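Local coordinates for protein Niban 2 (Homo sapiens, PDB 7CTP) that may suppress apoptosis and promote melanoma cell invasion, and combines a PH domain with a largely helical body, at residues Glu18-Gly21 and Lys22-Glu26; Met277-Glu280 and Gln281-Arg285; Ala284-Glu287 and Glu288-Lys292. One frame throughout, in Å; residues are numbered along the deposited sequence.

Interaction 1: Glu18-Gly21 and Lys22-Glu26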
ATOM      1  N   GLU A  18      -0.455  22.950 -17.331  1.00 21.54           N
ATOM      2  CA  GLU A  18      -1.858  23.327 -17.465  1.00 20.31           C
ATOM      3  C   GLU A  18      -2.762  22.104 -17.366  1.00 20.21           C
ATOM      4  O   GLU A  18      -3.768  22.116 -16.645  1.00 26.56           O
ATOM      5  CB  GLU A  18      -2.077  24.066 -18.790  1.00 27.39           C
ATOM      6  CG  GLU A  18      -1.549  25.503 -18.760  1.00 31.93           C
ATOM      7  CD  GLU A  18      -1.498  26.159 -20.134  1.00 47.87           C
ATOM      8  OE1 GLU A  18      -0.929  27.269 -20.237  1.00 44.20           O
ATOM      9  OE2 GLU A  18      -2.022  25.565 -21.101  1.00 42.78           O
ATOM     10  N   LYS A  19      -2.414  21.038 -18.089  1.00 20.95           N
ATOM     11  CA  LYS A  19      -3.202  19.808 -18.031  1.00 22.85           C
ATOM     12  C   LYS A  19      -3.163  19.200 -16.635  1.00 23.21           C
ATOM     13  O   LYS A  19      -4.182  18.704 -16.140  1.00 23.22           O
ATOM     14  CB  LYS A  19      -2.694  18.804 -19.063  1.00 25.40           C
ATOM     15  CG  LYS A  19      -2.841  19.279 -20.512  1.00 26.17           C
ATOM     16  CD  LYS A  19      -2.176  18.301 -21.482  1.00 38.52           C
ATOM     17  CE  LYS A  19      -2.258  18.794 -22.922  1.00 52.26           C
ATOM     18  NZ  LYS A  19      -3.325  18.091 -23.690  1.00 56.02           N
ATOM     19  N   THR A  20      -1.988  19.215 -15.996  1.00 18.62           N
ATOM     20  CA  THR A  20      -1.864  18.726 -14.621  1.00 17.74           C
ATOM     21  C   THR A  20      -2.752  19.520 -13.677  1.00 20.74           C
ATOM     22  O   THR A  20      -3.428  18.951 -12.805  1.00 19.50           O
ATOM     23  CB  THR A  20      -0.399  18.800 -14.181  1.00 18.63           C
ATOM     24  OG1 THR A  20       0.390  17.978 -15.063  1.00 18.58           O
ATOM     25  CG2 THR A  20      -0.222  18.341 -12.727  1.00 18.40           C
ATOM     26  N   GLY A  21      -2.770  20.845 -13.840  1.00 20.71           N
ATOM     27  CA  GLY A  21      -3.567  21.678 -12.956  1.00 20.05           C
ATOM     28  C   GLY A  21      -5.051  21.394 -13.074  1.00 23.10           C
ATOM     29  O   GLY A  21      -5.780  21.417 -12.078  1.00 24.35           O
ATOM     30  N   LYS A  22      -5.515  21.109 -14.288  1.00 23.28           N
ATOM     31  CA  LYS A  22      -6.925  20.783 -14.482  1.00 26.08           C
ATOM     32  C   LYS A  22      -7.279  19.457 -13.821  1.00 26.18           C
ATOM     33  O   LYS A  22      -8.350  19.328 -13.216  1.00 20.98           O
ATOM     34  CB  LYS A  22      -7.247  20.771 -15.974  1.00 26.92           C
ATOM     35  CG  LYS A  22      -7.073  22.157 -16.584  1.00 32.05           C
ATOM     36  CD  LYS A  22      -7.399  22.208 -18.064  1.00 40.87           C
ATOM     37  CE  LYS A  22      -7.094  23.602 -18.610  1.00 36.05           C
ATOM     38  NZ  LYS A  22      -7.260  23.666 -20.093  1.00 48.85           N
ATOM     39  N   ILE A  23      -6.386  18.463 -13.915  1.00 20.83           N
ATOM     40  CA  ILE A  23      -6.604  17.192 -13.223  1.00 22.14           C
ATOM     41  C   ILE A  23      -6.631  17.397 -11.716  1.00 20.97           C
ATOM     42  O   ILE A  23      -7.486  16.849 -11.013  1.00 20.12           O
ATOM     43  CB  ILE A  23      -5.529  16.167 -13.617  1.00 20.20           C
ATOM     44  CG1 ILE A  23      -5.720  15.725 -15.061  1.00 21.65           C
ATOM     45  CG2 ILE A  23      -5.576  14.949 -12.680  1.00 21.05           C
ATOM     46  CD1 ILE A  23      -4.465  15.092 -15.648  1.00 25.48           C
ATOM     47  N   LEU A  24      -5.676  18.169 -11.190  1.00 18.36           N
ATOM     48  CA  LEU A  24      -5.632  18.355  -9.745  1.00 20.38           C
ATOM     49  C   LEU A  24      -6.874  19.076  -9.245  1.00 20.51           C
ATOM     50  O   LEU A  24      -7.408  18.729  -8.183  1.00 20.59           O
ATOM     51  CB  LEU A  24      -4.370  19.113  -9.349  1.00 21.51           C
ATOM     52  CG  LEU A  24      -3.100  18.303  -9.604  1.00 22.05           C
ATOM     53  CD1 LEU A  24      -1.892  19.239  -9.527  1.00 19.99           C
ATOM     54  CD2 LEU A  24      -2.960  17.154  -8.603  1.00 22.78           C
ATOM     55  N   THR A  25      -7.351  20.080  -9.995  1.00 21.10           N
ATOM     56  CA  THR A  25      -8.576  20.786  -9.612  1.00 22.22           C
ATOM     57  C   THR A  25      -9.754  19.827  -9.509  1.00 22.41           C
ATOM     58  O   THR A  25     -10.502  19.844  -8.522  1.00 25.07           O
ATOM     59  CB  THR A  25      -8.884  21.904 -10.612  1.00 22.85           C
ATOM     60  OG1 THR A  25      -7.885  22.926 -10.511  1.00 22.26           O
ATOM     61  CG2 THR A  25     -10.271  22.512 -10.353  1.00 24.25           C
ATOM     62  N   GLU A  26      -9.930  18.973 -10.520  1.00 21.29           N
ATOM     63  CA  GLU A  26     -11.041  18.028 -10.489  1.00 21.98           C
ATOM     64  C   GLU A  26     -10.889  17.039  -9.341  1.00 22.48           C
ATOM     65  O   GLU A  26     -11.857  16.767  -8.616  1.00 23.17           O
ATOM     66  CB  GLU A  26     -11.172  17.295 -11.825  1.00 24.15           C
ATOM     67  CG  GLU A  26     -12.517  16.562 -11.952  1.00 42.27           C
ATOM     68  CD  GLU A  26     -12.636  15.714 -13.206  1.00 59.47           C
ATOM     69  OE1 GLU A  26     -13.523  14.826 -13.230  1.00 50.82           O
ATOM     70  OE2 GLU A  26     -11.849  15.932 -14.156  1.00 38.76           O
TER
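Thr20 and Leu24, one helical turn apart, lie side by side and point the same way. Leu24 CB passes 3.6 Å from Thr20 O. Because CG is anti to its own carbonyl carbon (chi1 -67°), the chain runs back beside the backbone N, and Leu24 CG comes to 3.3 Å from Thr20 O. At the tip, Leu24 CD1 touches Thr20 CG2 at 3.7 Å, so the leucine packs both against the carbonyl oxygen and alongside the threonine methyl. That same oxygen takes the Leu24 N-H at 2.9 Å. The other threonine branch, OG1, turns to the backbone and bonds to Ile16 O in the preceding turn.

Three further main-chain bonds of the same i to i+4 kind run from Lys22 N to Glu18 O, Ile23 N to Lys19 O and Thr25 N to Gly21 O. Lys22 stretches back over the previous turn, its CG 3.3 Å from Glu18 O, while its NZ remains 5.7 Å from Glu18 OE2, too far for a salt bridge. Thr25 OG1 also comes within 3.0 Å of Gly21 O, though where its proton points is not settled; the same hydroxyl oxygen accepts a hydrogen bond from Arg285 NH2. Lys19 NZ forms a salt bridge with Glu247.

Thr20 and Ile23 rest on helix 232-252, and Thr20 and Leu24 on helix 260-337. The arrangement is that of a regular alpha-helix, here 10-48, packed with one face into the helical body of Niban 2.

Interaction 2: Met277-Glu280 and Gln281-Arg285; sequences MVYE and QAKAR
Met277 accepts the N-H of Gln281 through its carbonyl oxygen, the N to O distance being 3.1 Å, and Gln281 CB also rests near that oxygen. The far end of the glutamine is directed to another helix, where its NE2 bonds to Ala17 O. Met277 itself packs its side chain against Arg13 and Ile16 of helix 10-48.

At Val278 the carbonyl oxygen receives Ala282 N at 2.8 Å, and the methyl of Ala282 sits close by, CB 3.3 Å from Val278 O. The valine side chain heads into the core against Thr20 and Val240.

Such successive i to i+4 bonds make this a plain alpha-helical stretch of the long helix 260-337, which packs against both helix 10-48 and helix 232-252, Val278 touching each.

Tyr279 carries the main side-chain contact. Its CG is anti to the backbone N (chi1 179°), which sends the ring outward from the helix, beside the lysine chain; Lys283, likewise anti and extended beyond CG, runs obliquely past it. Lys283 CD approaches Tyr279 CE1 at 4.2 Å, so it is the aliphatic part of the lysine that meets the ring. Nearer the backbone, Lys283 CB lies 3.3 Å from Tyr279 O, which also takes the lysine N-H. Tyr279 and Lys283 both touch Val233 of helix 232-252.

Glu280 accepts the N-H of Ala284 at its main-chain oxygen. Glu280 OE1 stays 5.3 Å from Lys283 NZ, so the opposite charges are near but not in contact.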
ATOM      1  N   MET A 277       8.073  17.064 -12.315  1.00 16.77           N
ATOM      2  CA  MET A 277       7.294  18.288 -12.469  1.00 16.97           C
ATOM      3  C   MET A 277       5.894  18.119 -11.890  1.00 20.75           C
ATOM      4  O   MET A 277       5.388  18.985 -11.161  1.00 19.54           O
ATOM      5  CB  MET A 277       7.227  18.604 -13.961  1.00 23.53           C
ATOM      6  CG  MET A 277       6.923  19.993 -14.354  1.00 43.07           C
ATOM      7  SD  MET A 277       6.793  19.900 -16.156  1.00 37.32           S
ATOM      8  CE  MET A 277       5.156  20.586 -16.301  1.00 35.92           C
ATOM      9  N   VAL A 278       5.251  17.002 -12.225  1.00 20.65           N
ATOM     10  CA  VAL A 278       3.919  16.695 -11.702  1.00 16.65           C
ATOM     11  C   VAL A 278       3.947  16.573 -10.183  1.00 19.58           C
ATOM     12  O   VAL A 278       3.053  17.077  -9.485  1.00 18.92           O
ATOM     13  CB  VAL A 278       3.388  15.407 -12.356  1.00 18.55           C
ATOM     14  CG1 VAL A 278       2.198  14.863 -11.585  1.00 19.67           C
ATOM     15  CG2 VAL A 278       3.036  15.664 -13.821  1.00 18.98           C
ATOM     16  N   TYR A 279       4.945  15.850  -9.652  1.00 16.78           N
ATOM     17  CA  TYR A 279       5.035  15.645  -8.207  1.00 17.28           C
ATOM     18  C   TYR A 279       5.076  16.974  -7.465  1.00 18.20           C
ATOM     19  O   TYR A 279       4.359  17.171  -6.473  1.00 19.08           O
ATOM     20  CB  TYR A 279       6.273  14.799  -7.876  1.00 19.43           C
ATOM     21  CG  TYR A 279       6.479  14.535  -6.388  1.00 21.66           C
ATOM     22  CD1 TYR A 279       7.064  15.498  -5.557  1.00 19.48           C
ATOM     23  CD2 TYR A 279       6.093  13.328  -5.815  1.00 23.83           C
ATOM     24  CE1 TYR A 279       7.250  15.264  -4.196  1.00 20.97           C
ATOM     25  CE2 TYR A 279       6.282  13.086  -4.458  1.00 21.09           C
ATOM     26  CZ  TYR A 279       6.855  14.065  -3.660  1.00 25.48           C
ATOM     27  OH  TYR A 279       7.043  13.830  -2.315  1.00 27.18           O
ATOM     28  N   GLU A 280       5.918  17.903  -7.926  1.00 17.75           N
ATOM     29  CA  GLU A 280       6.020  19.176  -7.216  1.00 20.21           C
ATOM     30  C   GLU A 280       4.727  19.970  -7.320  1.00 22.75           C
ATOM     31  O   GLU A 280       4.302  20.605  -6.347  1.00 20.80           O
ATOM     32  CB  GLU A 280       7.199  19.996  -7.743  1.00 19.93           C
ATOM     33  CG  GLU A 280       8.569  19.415  -7.359  1.00 26.14           C
ATOM     34  CD  GLU A 280       8.748  19.233  -5.854  1.00 32.96           C
ATOM     35  OE1 GLU A 280       8.286  20.101  -5.080  1.00 37.00           O
ATOM     36  OE2 GLU A 280       9.355  18.217  -5.439  1.00 35.04           O
ATOM     37  N   GLN A 281       4.077  19.934  -8.486  1.00 19.32           N
ATOM     38  CA  GLN A 281       2.810  20.648  -8.648  1.00 19.58           C
ATOM     39  C   GLN A 281       1.718  20.042  -7.770  1.00 17.90           C
ATOM     40  O   GLN A 281       0.953  20.765  -7.104  1.00 19.72           O
ATOM     41  CB  GLN A 281       2.417  20.638 -10.128  1.00 19.10           C
ATOM     42  CG  GLN A 281       1.329  21.628 -10.492  1.00 19.86           C
ATOM     43  CD  GLN A 281       1.097  21.689 -11.984  1.00 19.61           C
ATOM     44  OE1 GLN A 281       1.976  21.341 -12.777  1.00 22.78           O
ATOM     45  NE2 GLN A 281      -0.082  22.147 -12.375  1.00 22.71           N
ATOM     46  N   ALA A 282       1.631  18.711  -7.751  1.00 19.59           N
ATOM     47  CA  ALA A 282       0.626  18.034  -6.935  1.00 18.25           C
ATOM     48  C   ALA A 282       0.865  18.287  -5.452  1.00 21.21           C
ATOM     49  O   ALA A 282      -0.089  18.471  -4.682  1.00 21.78           O
ATOM     50  CB  ALA A 282       0.637  16.532  -7.239  1.00 20.39           C
ATOM     51  N   LYS A 283       2.136  18.315  -5.037  1.00 18.98           N
ATOM     52  CA  LYS A 283       2.457  18.557  -3.635  1.00 23.78           C
ATOM     53  C   LYS A 283       1.938  19.918  -3.205  1.00 23.31           C
ATOM     54  O   LYS A 283       1.263  20.045  -2.174  1.00 21.74           O
ATOM     55  CB  LYS A 283       3.969  18.456  -3.414  1.00 18.96           C
ATOM     56  CG  LYS A 283       4.411  18.667  -1.944  1.00 22.24           C
ATOM     57  CD  LYS A 283       5.892  18.393  -1.769  1.00 26.66           C
ATOM     58  CE  LYS A 283       6.345  18.691  -0.337  1.00 39.40           C
ATOM     59  NZ  LYS A 283       7.783  18.340  -0.135  1.00 59.45           N
ATOM     60  N   ALA A 284       2.211  20.945  -4.012  1.00 20.81           N
ATOM     61  CA  ALA A 284       1.762  22.294  -3.675  1.00 24.44           C
ATOM     62  C   ALA A 284       0.238  22.372  -3.620  1.00 26.22           C
ATOM     63  O   ALA A 284      -0.335  22.908  -2.662  1.00 26.18           O
ATOM     64  CB  ALA A 284       2.321  23.300  -4.689  1.00 20.68           C
ATOM     65  N   ARG A 285      -0.440  21.825  -4.634  1.00 21.98           N
ATOM     66  CA  ARG A 285      -1.894  21.936  -4.698  1.00 19.78           C
ATOM     67  C   ARG A 285      -2.557  21.148  -3.573  1.00 23.56           C
ATOM     68  O   ARG A 285      -3.496  21.636  -2.927  1.00 22.69           O
ATOM     69  CB  ARG A 285      -2.411  21.467  -6.057  1.00 22.47           C
ATOM     70  CG  ARG A 285      -2.032  22.364  -7.244  1.00 25.00           C
ATOM     71  CD  ARG A 285      -2.795  23.693  -7.283  1.00 27.96           C
ATOM     72  NE  ARG A 285      -4.246  23.535  -7.179  1.00 25.99           N
ATOM     73  CZ  ARG A 285      -5.074  23.253  -8.185  1.00 27.87           C
ATOM     74  NH1 ARG A 285      -4.627  23.081  -9.435  1.00 23.78           N
ATOM     75  NH2 ARG A 285      -6.377  23.146  -7.934  1.00 28.18           N
TER

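Interaction 3: Ala284-Glu287 and Glu288-Lys292; sequences ARFE and EVLSK
A water-bridged i to i+3 pair, Arg285 and Glu288, marks this regular alpha-helical section of helix 260-337. The water donates to Glu288 OE1 at 2.6 Å and to Arg285 O at 2.8 Å, and accepts from Arg285 NE at 3.0 Å, lying in the guanidinium plane at its edge. The opposite charges stay beyond salt-bridge range, Arg285 NE and Glu288 OE1 being 4.5 Å apart. The water thus joins the two charged side chains to the main chain, and Arg285 O takes the N-H of Val289 as well. Glu288 can meet it because its chain, anti to the backbone N (chi1 180°), extends fully to the carboxylate.

Round the helix, Phe286 and Leu290 form the apolar contact. Leu290 CD2 approaches the ring obliquely, 4.2 Å from Phe286 CE2, while Leu290 CB lies 3.5 Å from Phe286 O. This oxygen accepts Leu290 N at 2.8 Å, and the bond from Glu288 N to Ala284 O belongs to the same i to i+4 pattern.

The guanidinium reaches across to helix 10-48, where Arg285 NH2 bonds to Thr25 OG1 and NH1 weakly to Gly21 O. Lys292 forms a salt bridge to Glu32 of the same helix. Phe286 makes edge-to-face contacts with Tyr31 of helix 10-48 and Phe208 of helix 204-218, and also touches Leu236 of helix 232-252.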
ATOM      1  N   ALA A 284       2.211  20.945  -4.012  1.00 20.81           N
ATOM      2  CA  ALA A 284       1.762  22.294  -3.675  1.00 24.44           C
ATOM      3  C   ALA A 284       0.238  22.372  -3.620  1.00 26.22           C
ATOM      4  O   ALA A 284      -0.335  22.908  -2.662  1.00 26.18           O
ATOM      5  CB  ALA A 284       2.321  23.300  -4.689  1.00 20.68           C
ATOM      6  N   ARG A 285      -0.440  21.825  -4.634  1.00 21.98           N
ATOM      7  CA  ARG A 285      -1.894  21.936  -4.698  1.00 19.78           C
ATOM      8  C   ARG A 285      -2.557  21.148  -3.573  1.00 23.56           C
ATOM      9  O   ARG A 285      -3.496  21.636  -2.927  1.00 22.69           O
ATOM     10  CB  ARG A 285      -2.411  21.467  -6.057  1.00 22.47           C
ATOM     11  CG  ARG A 285      -2.032  22.364  -7.244  1.00 25.00           C
ATOM     12  CD  ARG A 285      -2.795  23.693  -7.283  1.00 27.96           C
ATOM     13  NE  ARG A 285      -4.246  23.535  -7.179  1.00 25.99           N
ATOM     14  CZ  ARG A 285      -5.074  23.253  -8.185  1.00 27.87           C
ATOM     15  NH1 ARG A 285      -4.627  23.081  -9.435  1.00 23.78           N
ATOM     16  NH2 ARG A 285      -6.377  23.146  -7.934  1.00 28.18           N
ATOM     17  N   PHE A 286      -2.082  19.928  -3.316  1.00 20.61           N
ATOM     18  CA  PHE A 286      -2.716  19.097  -2.293  1.00 21.91           C
ATOM     19  C   PHE A 286      -2.498  19.670  -0.897  1.00 26.54           C
ATOM     20  O   PHE A 286      -3.437  19.747  -0.092  1.00 24.66           O
ATOM     21  CB  PHE A 286      -2.191  17.666  -2.360  1.00 18.98           C
ATOM     22  CG  PHE A 286      -2.806  16.768  -1.327  1.00 20.34           C
ATOM     23  CD1 PHE A 286      -4.155  16.450  -1.397  1.00 22.58           C
ATOM     24  CD2 PHE A 286      -2.061  16.315  -0.255  1.00 22.83           C
ATOM     25  CE1 PHE A 286      -4.749  15.654  -0.425  1.00 22.45           C
ATOM     26  CE2 PHE A 286      -2.641  15.517   0.719  1.00 25.09           C
ATOM     27  CZ  PHE A 286      -3.988  15.190   0.631  1.00 21.96           C
ATOM     28  N   GLU A 287      -1.265  20.076  -0.586  1.00 22.64           N
ATOM     29  CA  GLU A 287      -0.991  20.576   0.758  1.00 25.61           C
ATOM     30  C   GLU A 287      -1.771  21.856   1.036  1.00 27.70           C
ATOM     31  O   GLU A 287      -2.168  22.109   2.186  1.00 27.26           O
ATOM     32  CB  GLU A 287       0.513  20.768   0.953  1.00 25.40           C
ATOM     33  CG  GLU A 287       1.234  19.432   1.233  1.00 29.67           C
ATOM     34  CD  GLU A 287       2.759  19.512   1.244  1.00 31.91           C
ATOM     35  OE1 GLU A 287       3.384  18.438   1.409  1.00 38.78           O
ATOM     36  OE2 GLU A 287       3.327  20.615   1.089  1.00 41.25           O
ATOM     37  N   GLU A 288      -2.039  22.650  -0.005  1.00 22.21           N
ATOM     38  CA  GLU A 288      -2.883  23.831   0.153  1.00 26.94           C
ATOM     39  C   GLU A 288      -4.286  23.441   0.599  1.00 28.83           C
ATOM     40  O   GLU A 288      -4.834  24.019   1.547  1.00 23.91           O
ATOM     41  CB  GLU A 288      -2.931  24.621  -1.155  1.00 27.42           C
ATOM     42  CG  GLU A 288      -3.796  25.877  -1.090  1.00 33.60           C
ATOM     43  CD  GLU A 288      -3.868  26.590  -2.429  1.00 46.88           C
ATOM     44  OE1 GLU A 288      -3.532  25.965  -3.461  1.00 44.84           O
ATOM     45  OE2 GLU A 288      -4.259  27.779  -2.450  1.00 48.34           O
ATOM     46  N   VAL A 289      -4.874  22.440  -0.058  1.00 24.33           N
ATOM     47  CA  VAL A 289      -6.244  22.047   0.263  1.00 24.56           C
ATOM     48  C   VAL A 289      -6.298  21.338   1.612  1.00 23.05           C
ATOM     49  O   VAL A 289      -7.243  21.535   2.395  1.00 26.12           O
ATOM     50  CB  VAL A 289      -6.828  21.186  -0.874  1.00 22.27           C
ATOM     51  CG1 VAL A 289      -8.174  20.556  -0.451  1.00 21.03           C
ATOM     52  CG2 VAL A 289      -7.036  22.036  -2.120  1.00 25.01           C
ATOM     53  N   LEU A 290      -5.284  20.517   1.918  1.00 19.42           N
ATOM     54  CA  LEU A 290      -5.250  19.820   3.205  1.00 26.19           C
ATOM     55  C   LEU A 290      -5.244  20.817   4.351  1.00 26.88           C
ATOM     56  O   LEU A 290      -5.983  20.659   5.326  1.00 26.59           O
ATOM     57  CB  LEU A 290      -4.031  18.894   3.281  1.00 26.62           C
ATOM     58  CG  LEU A 290      -3.836  18.094   4.571  1.00 30.92           C
ATOM     59  CD1 LEU A 290      -5.055  17.219   4.847  1.00 28.26           C
ATOM     60  CD2 LEU A 290      -2.559  17.254   4.494  1.00 33.97           C
ATOM     61  N   SER A 291      -4.450  21.881   4.221  1.00 23.70           N
ATOM     62  CA  SER A 291      -4.450  22.948   5.217  1.00 27.53           C
ATOM     63  C   SER A 291      -5.816  23.616   5.311  1.00 28.75           C
ATOM     64  O   SER A 291      -6.285  23.943   6.412  1.00 29.50           O
ATOM     65  CB  SER A 291      -3.372  23.975   4.878  1.00 29.64           C
ATOM     66  OG  SER A 291      -3.395  25.056   5.797  1.00 39.36           O
ATOM     67  N   LYS A 292      -6.481  23.813   4.172  1.00 24.65           N
ATOM     68  CA  LYS A 292      -7.785  24.465   4.184  1.00 25.70           C
ATOM     69  C   LYS A 292      -8.830  23.601   4.874  1.00 33.39           C
ATOM     70  O   LYS A 292      -9.651  24.117   5.648  1.00 33.54           O
ATOM     71  CB  LYS A 292      -8.219  24.813   2.761  1.00 27.99           C
ATOM     72  CG  LYS A 292      -9.650  25.339   2.656  1.00 34.63           C
ATOM     73  CD  LYS A 292      -9.962  25.782   1.233  1.00 45.70           C
ATOM     74  CE  LYS A 292     -10.314  24.594   0.353  1.00 46.66           C
ATOM     75  NZ  LYS A 292     -10.590  24.977  -1.065  1.00 51.74           N
TER
HETATM   76  O   HOH W   1      -4.747  23.738  -4.192  1.00 27.40           O

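How the interactions relate
From the N terminus, interaction 1 comes first, on helix 10-48; interaction 2 follows much later, on helix 260-337, and interaction 3 begins where it ends. None closes a loop, since each spans a single continuous helical stretch, and none nests within or crosses another. Interactions 2 and 3 overlap at Ala284 and Arg285, so the helix passes from one to the next without a break. The tie between the two helices is direct: besides the polar contacts of Arg285, Gln281 CD packs 3.7 Å from Thr20 CG2, and Arg285 CG lies 3.9 Å from Leu24 CD1. Helix 232-252 touches all three, joining them within the helical body.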